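Local coordinates for lipoprotein (Actinomyces odontolyticus, PDB 3UP9) that probably binds L-methionine as a membrane-anchored lipoprotein of the NlpA family, and holds selenomethionine in the cleft between two lobes, at residues A19-Y24 / K229-K234; V65-N70 / T115-R120; I85-L90 / N198-V203. All blocks are in the same frame, centred on the assembly; numbering follows the deposited sequence.

Overall arrangement
From the N terminus the chain runs through strand 7-13 into helix 15-28, whose residues 19-24 wait some 200 residues for their partner, 229-234, near the C terminus; interaction 1 thus closes the outermost loop and holds the other two within it. Interaction 2 starts at 65-70 and closes at 115-120, but interaction 3 opens at 85-90 before that closure and ends at 198-203, so these two cross. They touch as well, through Arg-120 and Ala-200, and share the bound selenomethionine. Interaction 1 packs two helices of one lobe, interaction 3 joins strands of that lobe's sheet, and interaction 2 spans the cleft to the second lobe. Ile-21 packing on His-86 connects interactions 1 and 3.

Interaction 1 of 3, residues A19-Y24 / K229-K234; sequences AKILTY and KQYIEK
Tyr-24 lays its CB over the face of the Tyr-231 ring, 3.8 Å from that ring's centroid, and Tyr-231 returns the contact with its own CB over the centre of the Tyr-24 ring. Both tyrosines hold CG anti to the backbone N (chi1 169° in Tyr-24), which places each CG next to the other's CB. The two rings run close to parallel, planes 18° apart, yet slide past each other in opposite directions until little ring-on-ring overlap is left. Tyr-24 CD1 and Tyr-231 CD1 come within 3.7 Å. Beyond this pair of CH-pi contacts, the Tyr-231 hydroxyl lies on the aliphatic root of Lys-20, with OH 3.6 Å from Lys-20 CB, while Tyr-231 CE2 sits 4.0 Å from Ile-21 CA. This is helix-helix packing in one lobe of a periplasmic-binding-protein fold: segments 19-24 and 229-234, on helices 15-28 and 226-235, run at 132° with their axes 10.5 Å apart, and the large tyrosine rings fill the space. Ile-21 and Ile-232 continue the apolar seam, crossing obliquely, with Ile-21 CD1 4.0 Å from Ile-232 CD1. Ile-21 also touches Trp-236 and Val-228, and Ile-232 rests on Val-241 and on Pro-243 of strand 242-243.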
loop_
_atom_site.group_PDB
_atom_site.type_symbol
_atom_site.label_atom_id
_atom_site.label_comp_id
_atom_site.label_asym_id
_atom_site.label_seq_id
_atom_site.Cartn_x
_atom_site.Cartn_y
_atom_site.Cartn_z
ATOM N N ALA A 19 -2.072 5.134 9.637
ATOM C CA ALA A 19 -2.091 5.580 11.036
ATOM C C ALA A 19 -2.762 6.932 11.177
ATOM O O ALA A 19 -3.460 7.149 12.148
ATOM C CB ALA A 19 -0.717 5.554 11.714
ATOM N N LYS A 20 -2.598 7.841 10.228
ATOM C CA LYS A 20 -3.327 9.135 10.313
ATOM C C LYS A 20 -4.872 8.969 10.297
ATOM O O LYS A 20 -5.595 9.599 11.064
ATOM C CB LYS A 20 -2.891 10.086 9.192
ATOM C CG LYS A 20 -1.442 10.480 9.254
ATOM C CD LYS A 20 -1.085 11.639 8.325
ATOM C CE LYS A 20 0.246 12.334 8.684
ATOM N NZ LYS A 20 0.198 13.656 9.415
ATOM N N ILE A 21 -5.378 8.142 9.401
ATOM C CA ILE A 21 -6.819 7.848 9.292
ATOM C C ILE A 21 -7.276 7.235 10.613
ATOM O O ILE A 21 -8.297 7.637 11.160
ATOM C CB ILE A 21 -7.131 6.876 8.115
ATOM C CG1 ILE A 21 -6.816 7.510 6.759
ATOM C CG2 ILE A 21 -8.569 6.412 8.124
ATOM C CD1 ILE A 21 -6.738 6.436 5.652
ATOM N N LEU A 22 -6.498 6.292 11.153
ATOM C CA LEU A 22 -6.862 5.635 12.435
ATOM C C LEU A 22 -6.832 6.618 13.614
ATOM O O LEU A 22 -7.578 6.433 14.555
ATOM C CB LEU A 22 -5.998 4.414 12.757
ATOM C CG LEU A 22 -6.074 3.188 11.847
ATOM C CD1 LEU A 22 -5.015 2.202 12.313
ATOM C CD2 LEU A 22 -7.491 2.602 11.826
ATOM N N THR A 23 -6.014 7.675 13.518
ATOM C CA THR A 23 -5.849 8.631 14.592
ATOM C C THR A 23 -7.074 9.595 14.521
ATOM O O THR A 23 -7.683 9.862 15.557
ATOM C CB THR A 23 -4.481 9.326 14.528
ATOM O OG1 THR A 23 -3.451 8.339 14.690
ATOM C CG2 THR A 23 -4.312 10.404 15.626
ATOM N N TYR A 24 -7.478 10.012 13.310
ATOM C CA TYR A 24 -8.714 10.758 13.154
ATOM C C TYR A 24 -9.880 9.991 13.807
ATOM O O TYR A 24 -10.619 10.532 14.627
ATOM C CB TYR A 24 -9.009 11.100 11.683
ATOM C CG TYR A 24 -10.396 11.630 11.531
ATOM C CD1 TYR A 24 -10.703 12.924 11.875
ATOM C CD2 TYR A 24 -11.415 10.805 11.160
ATOM C CE1 TYR A 24 -11.997 13.414 11.744
ATOM C CE2 TYR A 24 -12.706 11.252 11.076
ATOM C CZ TYR A 24 -12.996 12.554 11.343
ATOM O OH TYR A 24 -14.307 12.965 11.263
ATOM N N LYS A 229 -14.307 9.480 4.911
ATOM C CA LYS A 229 -14.125 9.880 3.503
ATOM C C LYS A 229 -13.734 11.375 3.409
ATOM O O LYS A 229 -12.797 11.735 2.670
ATOM C CB LYS A 229 -15.399 9.609 2.706
ATOM C CG LYS A 229 -15.335 9.995 1.264
ATOM C CD LYS A 229 -16.455 9.344 0.449
ATOM C CE LYS A 229 -16.311 9.774 -0.998
ATOM N NZ LYS A 229 -17.240 9.069 -1.893
ATOM N N GLN A 230 -14.433 12.204 4.181
ATOM C CA GLN A 230 -14.208 13.640 4.213
ATOM C C GLN A 230 -12.838 13.932 4.793
ATOM O O GLN A 230 -12.111 14.727 4.243
ATOM C CB GLN A 230 -15.335 14.378 4.984
ATOM C CG GLN A 230 -16.605 14.352 4.165
ATOM C CD GLN A 230 -17.778 15.105 4.765
ATOM O OE1 GLN A 230 -17.935 15.242 5.982
ATOM N NE2 GLN A 230 -18.637 15.560 3.886
ATOM N N TYR A 231 -12.466 13.279 5.876
ATOM C CA TYR A 231 -11.086 13.393 6.345
ATOM C C TYR A 231 -10.064 13.066 5.223
ATOM O O TYR A 231 -9.116 13.818 5.023
ATOM C CB TYR A 231 -10.821 12.519 7.586
ATOM C CG TYR A 231 -9.361 12.534 7.997
ATOM C CD1 TYR A 231 -8.849 13.577 8.799
ATOM C CD2 TYR A 231 -8.470 11.520 7.573
ATOM C CE1 TYR A 231 -7.508 13.620 9.159
ATOM C CE2 TYR A 231 -7.117 11.559 7.924
ATOM C CZ TYR A 231 -6.665 12.607 8.736
ATOM O OH TYR A 231 -5.386 12.696 9.055
ATOM N N ILE A 232 -10.248 11.974 4.494
ATOM C CA ILE A 232 -9.286 11.601 3.432
ATOM C C ILE A 232 -9.265 12.665 2.349
ATOM O O ILE A 232 -8.205 13.069 1.904
ATOM C CB ILE A 232 -9.532 10.206 2.800
ATOM C CG1 ILE A 232 -9.370 9.113 3.854
ATOM C CG2 ILE A 232 -8.628 9.966 1.636
ATOM C CD1 ILE A 232 -9.803 7.736 3.375
ATOM N N GLU A 233 -10.430 13.148 1.950
ATOM C CA GLU A 233 -10.500 14.128 0.855
ATOM C C GLU A 233 -9.916 15.479 1.279
ATOM O O GLU A 233 -9.353 16.168 0.471
ATOM C CB GLU A 233 -11.942 14.290 0.393
ATOM C CG GLU A 233 -12.472 13.014 -0.221
ATOM C CD GLU A 233 -13.915 13.101 -0.685
ATOM O OE1 GLU A 233 -14.775 13.728 -0.027
ATOM O OE2 GLU A 233 -14.197 12.478 -1.717
ATOM N N LYS A 234 -10.053 15.837 2.552
ATOM C CA LYS A 234 -9.490 17.080 3.064
ATOM C C LYS A 234 -7.998 16.939 3.187
ATOM O O LYS A 234 -7.283 17.821 2.806
ATOM C CB LYS A 234 -10.102 17.491 4.416
ATOM C CG LYS A 234 -11.545 18.021 4.352
ATOM C CD LYS A 234 -12.002 18.699 5.651
ATOM C CE LYS A 234 -12.665 17.769 6.682
ATOM N NZ LYS A 234 -13.826 18.496 7.301
#

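Interaction 2 of 3, residues V65-N70 / T115-R120; sequences VPYLEN and TANQSR. With MSE (selenomethionine), chain B.
Tyr-67 and Asn-117 meet beside the selenium end of the bound selenomethionine, with Tyr-67 CD2 3.5 Å from Asn-117 ND2 and the ring and amide planes 25° apart. The ligand methyl, MSE CE, stands 3.7 Å above the plane of the Tyr-67 ring, over its centre. Selenium lies nearer the root of that side chain, 3.4 Å from Tyr-67 CB, and the torsion that holds CG anti to the backbone N (chi1 176°) sets CG beside it too. MSE SE is also 3.6 Å from Asn-117 ND2. At the other end of the ligand, Arg-120 reaches in with its chain extended from CG to NE, and its NH1 donates to MSE OXT at 2.9 Å, with the oxygen near the guanidinium plane at its edge.

One shell out, Ala-116 CB presses on the backbone of Tyr-67, 3.6 Å from Tyr-67 CA, bringing helix 65-75 close to helix 115-127. Asn-70 and Thr-115 cross at about a right angle, Asn-70 OD1 lying 3.7 Å from Thr-115 CG2, and Gln-74 OE1 takes hydrogen bonds from both Asn-70 ND2 and Thr-115 OG1. The Asn-117 amide is fixed at both ends, ND2 to Asp-114 and OD1 to Asn-174, while Arg-120 NE is held by a salt bridge to Glu-193. An alanine in place of Tyr-67 would probably leave the ligand methyl without the ring beneath it and open a gap beside Asn-117 ND2.

The two helices belong to opposite lobes, so the contact spans the ligand cleft, as in closed, ligand-bound binding proteins. Arg-120 answers the carboxylate that any amino acid carries, whereas the Tyr-67 face under CE and its CB near selenium are consistent with a site for a thioether side chain.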
loop_
_atom_site.group_PDB
_atom_site.type_symbol
_atom_site.label_atom_id
_atom_site.label_comp_id
_atom_site.label_asym_id
_atom_site.label_seq_id
_atom_site.Cartn_x
_atom_site.Cartn_y
_atom_site.Cartn_z
ATOM N N VAL A 65 -5.819 -5.714 -1.269
ATOM C CA VAL A 65 -6.513 -6.974 -1.456
ATOM C C VAL A 65 -5.648 -7.975 -2.199
ATOM O O VAL A 65 -5.573 -9.113 -1.776
ATOM C CB VAL A 65 -7.953 -6.771 -2.034
ATOM C CG1 VAL A 65 -8.477 -8.037 -2.766
ATOM C CG2 VAL A 65 -8.905 -6.348 -0.917
ATOM N N PRO A 66 -4.982 -7.578 -3.294
ATOM C CA PRO A 66 -4.079 -8.513 -3.949
ATOM C C PRO A 66 -2.855 -8.990 -3.127
ATOM O O PRO A 66 -2.471 -10.163 -3.207
ATOM C CB PRO A 66 -3.635 -7.752 -5.201
ATOM C CG PRO A 66 -4.705 -6.727 -5.459
ATOM C CD PRO A 66 -5.117 -6.325 -4.070
ATOM N N TYR A 67 -2.241 -8.105 -2.362
ATOM C CA TYR A 67 -1.161 -8.486 -1.487
ATOM C C TYR A 67 -1.655 -9.481 -0.433
ATOM O O TYR A 67 -0.968 -10.485 -0.157
ATOM C CB TYR A 67 -0.572 -7.229 -0.828
ATOM C CG TYR A 67 0.514 -7.526 0.178
ATOM C CD1 TYR A 67 0.194 -7.893 1.491
ATOM C CD2 TYR A 67 1.850 -7.433 -0.166
ATOM C CE1 TYR A 67 1.190 -8.159 2.421
ATOM C CE2 TYR A 67 2.838 -7.696 0.771
ATOM C CZ TYR A 67 2.508 -8.077 2.060
ATOM O OH TYR A 67 3.500 -8.403 2.998
ATOM N N LEU A 68 -2.827 -9.206 0.160
ATOM C CA LEU A 68 -3.437 -10.116 1.147
ATOM C C LEU A 68 -3.672 -11.505 0.556
ATOM O O LEU A 68 -3.335 -12.498 1.177
ATOM C CB LEU A 68 -4.738 -9.530 1.736
ATOM C CG LEU A 68 -5.589 -10.443 2.666
ATOM C CD1 LEU A 68 -4.807 -10.801 3.931
ATOM C CD2 LEU A 68 -6.907 -9.733 3.017
ATOM N N GLU A 69 -4.216 -11.560 -0.660
ATOM C CA GLU A 69 -4.506 -12.827 -1.322
ATOM C C GLU A 69 -3.217 -13.609 -1.562
ATOM O O GLU A 69 -3.175 -14.788 -1.339
ATOM C CB GLU A 69 -5.277 -12.600 -2.634
ATOM C CG GLU A 69 -6.701 -12.169 -2.361
ATOM C CD GLU A 69 -7.447 -11.576 -3.522
ATOM O OE1 GLU A 69 -6.852 -11.149 -4.511
ATOM O OE2 GLU A 69 -8.675 -11.541 -3.429
ATOM N N ASN A 70 -2.176 -12.945 -2.013
ATOM C CA ASN A 70 -0.861 -13.566 -2.136
ATOM C C ASN A 70 -0.268 -14.077 -0.790
ATOM O O ASN A 70 0.314 -15.187 -0.780
ATOM C CB ASN A 70 0.134 -12.641 -2.826
ATOM C CG ASN A 70 1.495 -13.278 -2.954
ATOM O OD1 ASN A 70 1.728 -14.049 -3.867
ATOM N ND2 ASN A 70 2.409 -12.959 -2.021
ATOM N N THR A 115 6.354 -10.305 -4.021
ATOM C CA THR A 115 5.642 -10.786 -5.205
ATOM C C THR A 115 4.507 -9.873 -5.707
ATOM O O THR A 115 4.555 -9.417 -6.840
ATOM C CB THR A 115 5.074 -12.189 -4.933
ATOM O OG1 THR A 115 6.156 -13.032 -4.485
ATOM C CG2 THR A 115 4.344 -12.776 -6.145
ATOM N N ALA A 116 3.511 -9.611 -4.855
ATOM C CA ALA A 116 2.311 -8.854 -5.230
ATOM C C ALA A 116 2.597 -7.447 -5.753
ATOM O O ALA A 116 1.967 -6.999 -6.741
ATOM C CB ALA A 116 1.387 -8.764 -4.050
ATOM N N ASN A 117 3.497 -6.736 -5.063
ATOM C CA ASN A 117 3.839 -5.349 -5.392
ATOM C C ASN A 117 4.837 -5.203 -6.548
ATOM O O ASN A 117 4.736 -4.231 -7.319
ATOM C CB ASN A 117 4.314 -4.565 -4.147
ATOM C CG ASN A 117 3.193 -4.313 -3.174
ATOM O OD1 ASN A 117 2.158 -3.724 -3.521
ATOM N ND2 ASN A 117 3.357 -4.814 -1.974
ATOM N N GLN A 118 5.767 -6.161 -6.687
ATOM C CA GLN A 118 6.638 -6.229 -7.858
ATOM C C GLN A 118 5.793 -6.511 -9.100
ATOM O O GLN A 118 5.936 -5.889 -10.178
ATOM C CB GLN A 118 7.721 -7.310 -7.691
ATOM C CG GLN A 118 8.652 -7.351 -8.866
ATOM C CD GLN A 118 9.853 -8.213 -8.682
ATOM O OE1 GLN A 118 10.118 -9.108 -9.519
ATOM N NE2 GLN A 118 10.643 -7.926 -7.620
ATOM N N SER A 119 4.878 -7.435 -8.946
ATOM C CA SER A 119 3.962 -7.731 -10.031
ATOM C C SER A 119 3.152 -6.476 -10.450
ATOM O O SER A 119 3.073 -6.138 -11.644
ATOM C CB SER A 119 3.060 -8.900 -9.666
ATOM O OG SER A 119 2.189 -9.059 -10.743
ATOM N N ARG A 120 2.640 -5.740 -9.461
ATOM C CA ARG A 120 1.863 -4.545 -9.762
ATOM C C ARG A 120 2.704 -3.409 -10.459
ATOM O O ARG A 120 2.211 -2.748 -11.374
ATOM C CB ARG A 120 1.205 -4.080 -8.475
ATOM C CG ARG A 120 0.527 -2.733 -8.541
ATOM C CD ARG A 120 0.010 -2.404 -7.155
ATOM N NE ARG A 120 -0.733 -1.151 -7.042
ATOM C CZ ARG A 120 -0.974 -0.569 -5.870
ATOM N NH1 ARG A 120 -0.602 -1.153 -4.754
ATOM N NH2 ARG A 120 -1.663 0.535 -5.806
HETATM N N MSE B 300 -0.305 1.069 1.089
HETATM C CA MSE B 300 0.156 0.208 -0.023
HETATM C C MSE B 300 -0.609 0.427 -1.306
HETATM O O MSE B 300 -1.832 0.727 -1.261
HETATM O OXT MSE B 300 0.026 0.289 -2.363
HETATM C CB MSE B 300 0.028 -1.244 0.362
HETATM C CG MSE B 300 0.617 -2.239 -0.687
HETATM SE SE MSE B 300 0.376 -4.047 -0.096
HETATM C CE MSE B 300 1.258 -4.067 1.700
#

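Interaction 3 of 3, residues I85-L90 / N198-V203; sequences IHLEPL and NPAVNV. With MSE (selenomethionine), chain B.
The pocket's grip on the amino-acid end of selenomethionine is built here, where Glu-88, just past strand 86-87, faces Asn-202 of strand 201-207. Glu-88 OE1 accepts from the ligand amino group, MSE N, at 2.6 Å, a short bond that would suit an ammonium against a carboxylate. Asn-202 ND2 donates two ways: to MSE O at 2.9 Å, and to the backbone His-86 O at 3.1 Å, from above that carbonyl's plane. His-86 O also takes the straighter bond from Asn-202 N, 2.8 Å long, so two donors of one residue grip this carbonyl, and Ile-85 N bonds to Asn-202 O at 2.9 Å. The amide's rotation is set by its own bonds, ND2 to His-86 O and MSE O, OD1 to His-18 NE2.

With CG between the backbone N and the carbonyl carbon (chi1 69°), the His-86 ring comes to stack on the Asn-202 amide, planes 11° apart, with Asn-202 CB over its face. In its own plane the ring gives NE2 to Glu-88 OE2, 2.9 Å away, on the anti lone pair, so His-86 positions the carboxylate as a second-shell residue. Water 1 accepts from Glu-88 N and lies 2.8 Å from MSE O. On the other side of the strand Leu-87 CD1 packs 3.5 Å from Asn-198 CG; Asn-198 OD1 closes an Asx turn with Ala-200 N, and its ND2 is held by Ser-194 and Glu-193.

Strand 201-207 runs between 86-87 and 59-64, with Val-203 hydrogen-bonded through its backbone to Gln-63, while Leu-87 pairs with Ile-242 of strand 242-243. Helix 15-28 lies against His-86 through Pro-17 and Ile-21; from the other lobe, Arg-120 of helix 115-127 packs on Ala-200.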
loop_
_atom_site.group_PDB
_atom_site.type_symbol
_atom_site.label_atom_id
_atom_site.label_comp_id
_atom_site.label_asym_id
_atom_site.label_seq_id
_atom_site.Cartn_x
_atom_site.Cartn_y
_atom_site.Cartn_z
ATOM N N ILE A 85 -11.115 0.610 1.631
ATOM C CA ILE A 85 -11.167 1.936 2.233
ATOM C C ILE A 85 -10.630 3.021 1.287
ATOM O O ILE A 85 -11.306 4.003 1.047
ATOM C CB ILE A 85 -10.433 1.946 3.593
ATOM C CG1 ILE A 85 -11.164 0.919 4.475
ATOM C CG2 ILE A 85 -10.380 3.395 4.233
ATOM C CD1 ILE A 85 -10.222 0.315 5.488
ATOM N N HIS A 86 -9.425 2.821 0.777
ATOM C CA HIS A 86 -8.819 3.744 -0.130
ATOM C C HIS A 86 -7.818 3.059 -1.031
ATOM O O HIS A 86 -7.357 1.963 -0.745
ATOM C CB HIS A 86 -8.104 4.837 0.632
ATOM C CG HIS A 86 -6.874 4.362 1.363
ATOM N ND1 HIS A 86 -6.909 3.970 2.628
ATOM C CD2 HIS A 86 -5.568 4.225 0.945
ATOM C CE1 HIS A 86 -5.675 3.589 3.013
ATOM N NE2 HIS A 86 -4.857 3.762 1.984
ATOM N N LEU A 87 -7.533 3.738 -2.143
ATOM C CA LEU A 87 -6.541 3.394 -3.097
ATOM C C LEU A 87 -5.394 4.402 -3.014
ATOM O O LEU A 87 -5.625 5.616 -2.826
ATOM C CB LEU A 87 -7.193 3.459 -4.495
ATOM C CG LEU A 87 -6.358 3.222 -5.729
ATOM C CD1 LEU A 87 -6.066 1.722 -5.763
ATOM C CD2 LEU A 87 -7.142 3.699 -6.969
ATOM N N GLU A 88 -4.170 3.889 -3.141
ATOM C CA GLU A 88 -2.954 4.695 -3.310
ATOM C C GLU A 88 -2.365 4.405 -4.678
ATOM O O GLU A 88 -1.699 3.376 -4.818
ATOM C CB GLU A 88 -1.895 4.322 -2.267
ATOM C CG GLU A 88 -2.106 4.821 -0.849
ATOM C CD GLU A 88 -1.449 3.903 0.176
ATOM O OE1 GLU A 88 -0.316 3.437 -0.070
ATOM O OE2 GLU A 88 -2.069 3.597 1.222
ATOM N N PRO A 89 -2.608 5.280 -5.692
ATOM C CA PRO A 89 -2.021 5.039 -6.970
ATOM C C PRO A 89 -0.477 4.817 -6.914
ATOM O O PRO A 89 0.263 5.530 -6.213
ATOM C CB PRO A 89 -2.410 6.301 -7.774
ATOM C CG PRO A 89 -3.659 6.812 -7.129
ATOM C CD PRO A 89 -3.368 6.552 -5.689
ATOM N N LEU A 90 -0.014 3.795 -7.629
ATOM C CA LEU A 90 1.395 3.475 -7.671
ATOM C C LEU A 90 2.059 4.448 -8.618
ATOM O O LEU A 90 1.481 4.820 -9.669
ATOM C CB LEU A 90 1.600 2.028 -8.108
ATOM C CG LEU A 90 2.989 1.412 -7.940
ATOM C CD1 LEU A 90 3.472 1.385 -6.462
ATOM C CD2 LEU A 90 2.985 0.040 -8.616
ATOM N N ASN A 198 -9.191 -0.404 -10.443
ATOM C CA ASN A 198 -7.921 -0.763 -9.821
ATOM C C ASN A 198 -8.219 -1.694 -8.631
ATOM O O ASN A 198 -8.957 -1.314 -7.733
ATOM C CB ASN A 198 -7.189 0.507 -9.384
ATOM C CG ASN A 198 -5.768 0.263 -8.985
ATOM O OD1 ASN A 198 -5.443 -0.762 -8.410
ATOM N ND2 ASN A 198 -4.912 1.223 -9.268
ATOM N N PRO A 199 -7.699 -2.948 -8.649
ATOM C CA PRO A 199 -8.082 -3.828 -7.530
ATOM C C PRO A 199 -7.306 -3.611 -6.228
ATOM O O PRO A 199 -7.707 -4.204 -5.204
ATOM C CB PRO A 199 -7.848 -5.245 -8.091
ATOM C CG PRO A 199 -6.702 -5.049 -9.016
ATOM C CD PRO A 199 -6.976 -3.703 -9.689
ATOM N N ALA A 200 -6.278 -2.743 -6.249
ATOM C CA ALA A 200 -5.386 -2.567 -5.104
ATOM C C ALA A 200 -5.930 -1.646 -4.022
ATOM O O ALA A 200 -5.214 -0.735 -3.529
ATOM C CB ALA A 200 -3.986 -2.105 -5.543
ATOM N N VAL A 201 -7.164 -1.915 -3.594
ATOM C CA VAL A 201 -7.756 -1.173 -2.484
ATOM C C VAL A 201 -7.234 -1.714 -1.135
ATOM O O VAL A 201 -7.036 -2.922 -0.926
ATOM C CB VAL A 201 -9.298 -1.209 -2.530
ATOM C CG1 VAL A 201 -9.809 -0.511 -3.793
ATOM C CG2 VAL A 201 -9.825 -2.643 -2.434
ATOM N N ASN A 202 -7.058 -0.786 -0.205
ATOM C CA ASN A 202 -6.543 -1.051 1.125
ATOM C C ASN A 202 -7.628 -1.427 2.134
ATOM O O ASN A 202 -8.613 -0.741 2.273
ATOM C CB ASN A 202 -5.811 0.194 1.654
ATOM C CG ASN A 202 -4.475 0.406 1.005
ATOM O OD1 ASN A 202 -3.425 0.104 1.606
ATOM N ND2 ASN A 202 -4.494 0.973 -0.214
ATOM N N VAL A 203 -7.406 -2.505 2.876
ATOM C CA VAL A 203 -8.431 -3.102 3.715
ATOM C C VAL A 203 -7.968 -3.335 5.142
ATOM O O VAL A 203 -6.772 -3.459 5.408
ATOM C CB VAL A 203 -8.959 -4.437 3.057
ATOM C CG1 VAL A 203 -9.802 -4.108 1.824
ATOM C CG2 VAL A 203 -7.810 -5.364 2.708
HETATM N N MSE B 300 -0.305 1.069 1.089
HETATM C CA MSE B 300 0.156 0.208 -0.023
HETATM C C MSE B 300 -0.609 0.427 -1.306
HETATM O O MSE B 300 -1.832 0.727 -1.261
HETATM O OXT MSE B 300 0.026 0.289 -2.363
HETATM C CB MSE B 300 0.028 -1.244 0.362
HETATM C CG MSE B 300 0.617 -2.239 -0.687
HETATM SE SE MSE B 300 0.376 -4.047 -0.096
HETATM C CE MSE B 300 1.258 -4.067 1.700
HETATM O O HOH W 1 -3.251 1.193 -3.619
#